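PDB 2DVZ: putative exported protein from Bordetella pertussis, which binds glutamate, probably as the periplasmic solute receptor of a tripartite tricarboxylate-type transport system. Local coordinates for residues 289-292 with 293-297. Residues are numbered along the deposited sequence; the frame is centred on the assembly and turned at random.
Sequences EEFA and KEIKE
Phe291 meets Ile295 one helical turn further on, and a CH-pi contact joins them: Ile295 CD1 lies 3.9 Å from the centroid of the Phe291 ring and only 7° off its normal, so the methyl sits over the middle of one face. With CG opposite the backbone N (chi1 -168°), the Phe291 ring stands out from the helix with a slight forward lean, and the CG1-CD1 arm of Ile295 reaches over it.

The ring edge has a polar neighbour. Glu294 OE1 comes within 3.4 Å of Phe291 CD1, near the ring plane, where the electropositive C-H edge may favour it; the carboxylate stands at 88° to the ring. Asn286 and Asn111 both donate side-chain N-H groups to this same oxygen, fixing it beside the ring.

Four i to i+4 backbone hydrogen bonds join the two segments, as in a regular alpha-helix. That from Ile295 N to Phe291 O, 2.8 Å, is straighter than that from Lys293 N to Glu289 O.

The Phe291 side chain lies about 7 Å from that of glutamate-binding Tyr243 and about 11 Å from the bound glutamate, behind the pocket without touching the ligand. Helix 288-307 packs against strand 241-248, where Trp242 meets Phe291 edge-to-face and touches Ile295, while Phe291 and Ala292 rest on Pro108 of strand 106-121.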
ATOM      1  N   GLU A 289      -4.057  16.481 -10.247  1.00 15.52           N
ATOM      2  CA  GLU A 289      -5.444  16.188 -10.599  1.00 16.10           C
ATOM      3  C   GLU A 289      -5.674  14.723 -10.976  1.00 16.30           C
ATOM      4  O   GLU A 289      -6.749  14.137 -10.696  1.00 16.51           O
ATOM      5  CB  GLU A 289      -5.941  17.068 -11.769  1.00 15.80           C
ATOM      6  CG  GLU A 289      -5.830  18.543 -11.554  1.00 18.16           C
ATOM      7  CD  GLU A 289      -4.475  19.109 -11.972  1.00 19.96           C
ATOM      8  OE1 GLU A 289      -3.470  18.357 -12.006  1.00 19.40           O
ATOM      9  OE2 GLU A 289      -4.415  20.318 -12.289  1.00 21.35           O
ATOM     10  N   GLU A 290      -4.695  14.143 -11.650  1.00 16.75           N
ATOM     11  CA  GLU A 290      -4.813  12.740 -12.051  1.00 17.68           C
ATOM     12  C   GLU A 290      -4.780  11.866 -10.801  1.00 16.99           C
ATOM     13  O   GLU A 290      -5.584  10.918 -10.673  1.00 17.55           O
ATOM     14  CB  GLU A 290      -3.726  12.380 -13.076  1.00 17.48           C
ATOM     15  CG  GLU A 290      -4.029  12.900 -14.509  1.00 17.69           C
ATOM     16  CD  GLU A 290      -2.799  12.859 -15.426  1.00 19.94           C
ATOM     17  OE1 GLU A 290      -2.955  12.870 -16.669  1.00 24.24           O
ATOM     18  OE2 GLU A 290      -1.656  12.796 -14.913  1.00 21.89           O
ATOM     19  N   PHE A 291      -3.893  12.219  -9.863  1.00 16.08           N
ATOM     20  CA  PHE A 291      -3.819  11.534  -8.573  1.00 15.96           C
ATOM     21  C   PHE A 291      -5.118  11.701  -7.757  1.00 15.92           C
ATOM     22  O   PHE A 291      -5.649  10.718  -7.218  1.00 15.62           O
ATOM     23  CB  PHE A 291      -2.577  11.996  -7.793  1.00 15.55           C
ATOM     24  CG  PHE A 291      -2.248  11.142  -6.577  1.00 15.69           C
ATOM     25  CD1 PHE A 291      -2.537   9.751  -6.556  1.00 13.59           C
ATOM     26  CD2 PHE A 291      -1.587  11.717  -5.472  1.00 14.72           C
ATOM     27  CE1 PHE A 291      -2.222   8.965  -5.455  1.00 13.23           C
ATOM     28  CE2 PHE A 291      -1.254  10.939  -4.357  1.00 15.56           C
ATOM     29  CZ  PHE A 291      -1.580   9.540  -4.349  1.00 15.06           C
ATOM     30  N   ALA A 292      -5.651  12.926  -7.701  1.00 16.20           N
ATOM     31  CA  ALA A 292      -6.915  13.191  -6.969  1.00 16.67           C
ATOM     32  C   ALA A 292      -8.044  12.321  -7.512  1.00 17.45           C
ATOM     33  O   ALA A 292      -8.923  11.872  -6.764  1.00 17.57           O
ATOM     34  CB  ALA A 292      -7.300  14.686  -7.039  1.00 16.01           C
ATOM     35  N   LYS A 293      -8.013  12.095  -8.824  1.00 18.79           N
ATOM     36  CA  LYS A 293      -9.010  11.259  -9.492  1.00 20.21           C
ATOM     37  C   LYS A 293      -8.847   9.764  -9.079  1.00 18.97           C
ATOM     38  O   LYS A 293      -9.825   9.073  -8.819  1.00 19.05           O
ATOM     39  CB  LYS A 293      -8.960  11.466 -11.008  1.00 20.74           C
ATOM     40  CG  LYS A 293      -9.895  10.498 -11.747  1.00 23.62           C
ATOM     41  CD  LYS A 293      -9.998  10.704 -13.252  1.00 23.49           C
ATOM     42  CE  LYS A 293     -11.056   9.728 -13.822  1.00 27.53           C
ATOM     43  NZ  LYS A 293     -11.107   9.753 -15.344  1.00 31.91           N
ATOM     44  N   GLU A 294      -7.611   9.301  -8.995  1.00 18.22           N
ATOM     45  CA  GLU A 294      -7.272   7.984  -8.469  1.00 18.22           C
ATOM     46  C   GLU A 294      -7.702   7.830  -7.024  1.00 18.17           C
ATOM     47  O   GLU A 294      -8.315   6.821  -6.670  1.00 17.61           O
ATOM     48  CB  GLU A 294      -5.759   7.719  -8.613  1.00 18.48           C
ATOM     49  CG  GLU A 294      -5.350   7.583 -10.099  1.00 18.49           C
ATOM     50  CD  GLU A 294      -3.872   7.584 -10.343  1.00 19.26           C
ATOM     51  OE1 GLU A 294      -3.078   8.181  -9.574  1.00 18.99           O
ATOM     52  OE2 GLU A 294      -3.502   6.971 -11.358  1.00 23.29           O
ATOM     53  N   ILE A 295      -7.429   8.860  -6.215  1.00 18.33           N
ATOM     54  CA  ILE A 295      -7.808   8.866  -4.814  1.00 18.55           C
ATOM     55  C   ILE A 295      -9.292   8.691  -4.642  1.00 19.70           C
ATOM     56  O   ILE A 295      -9.718   7.864  -3.815  1.00 20.94           O
ATOM     57  CB  ILE A 295      -7.304  10.146  -4.048  1.00 18.16           C
ATOM     58  CG1 ILE A 295      -5.784  10.058  -3.842  1.00 15.93           C
ATOM     59  CG2 ILE A 295      -8.070  10.312  -2.710  1.00 16.62           C
ATOM     60  CD1 ILE A 295      -5.107  11.371  -3.576  1.00 13.20           C
ATOM     61  N   LYS A 296     -10.067   9.475  -5.404  1.00 20.36           N
ATOM     62  CA  LYS A 296     -11.541   9.436  -5.419  1.00 20.56           C
ATOM     63  C   LYS A 296     -12.067   8.080  -5.903  1.00 20.55           C
ATOM     64  O   LYS A 296     -12.996   7.506  -5.311  1.00 20.47           O
ATOM     65  CB  LYS A 296     -12.058  10.549  -6.326  1.00 21.64           C
ATOM     66  CG  LYS A 296     -13.562  10.646  -6.462  1.00 23.82           C
ATOM     67  CD  LYS A 296     -14.200  11.127  -5.136  1.00 26.74           C
ATOM     68  CE  LYS A 296     -15.746  11.197  -5.193  1.00 27.67           C
ATOM     69  NZ  LYS A 296     -16.232  11.275  -6.618  1.00 29.92           N
ATOM     70  N   GLU A 297     -11.467   7.555  -6.967  1.00 20.14           N
ATOM     71  CA  GLU A 297     -11.778   6.186  -7.405  1.00 20.69           C
ATOM     72  C   GLU A 297     -11.627   5.182  -6.284  1.00 20.31           C
ATOM     73  O   GLU A 297     -12.550   4.437  -6.023  1.00 21.05           O
ATOM     74  CB  GLU A 297     -10.933   5.769  -8.591  1.00 20.35           C
ATOM     75  CG  GLU A 297     -11.429   6.387  -9.859  1.00 23.40           C
ATOM     76  CD  GLU A 297     -10.409   6.338 -10.995  1.00 28.29           C
ATOM     77  OE1 GLU A 297      -9.212   5.975 -10.770  1.00 28.23           O
ATOM     78  OE2 GLU A 297     -10.840   6.674 -12.128  1.00 31.28           O
TER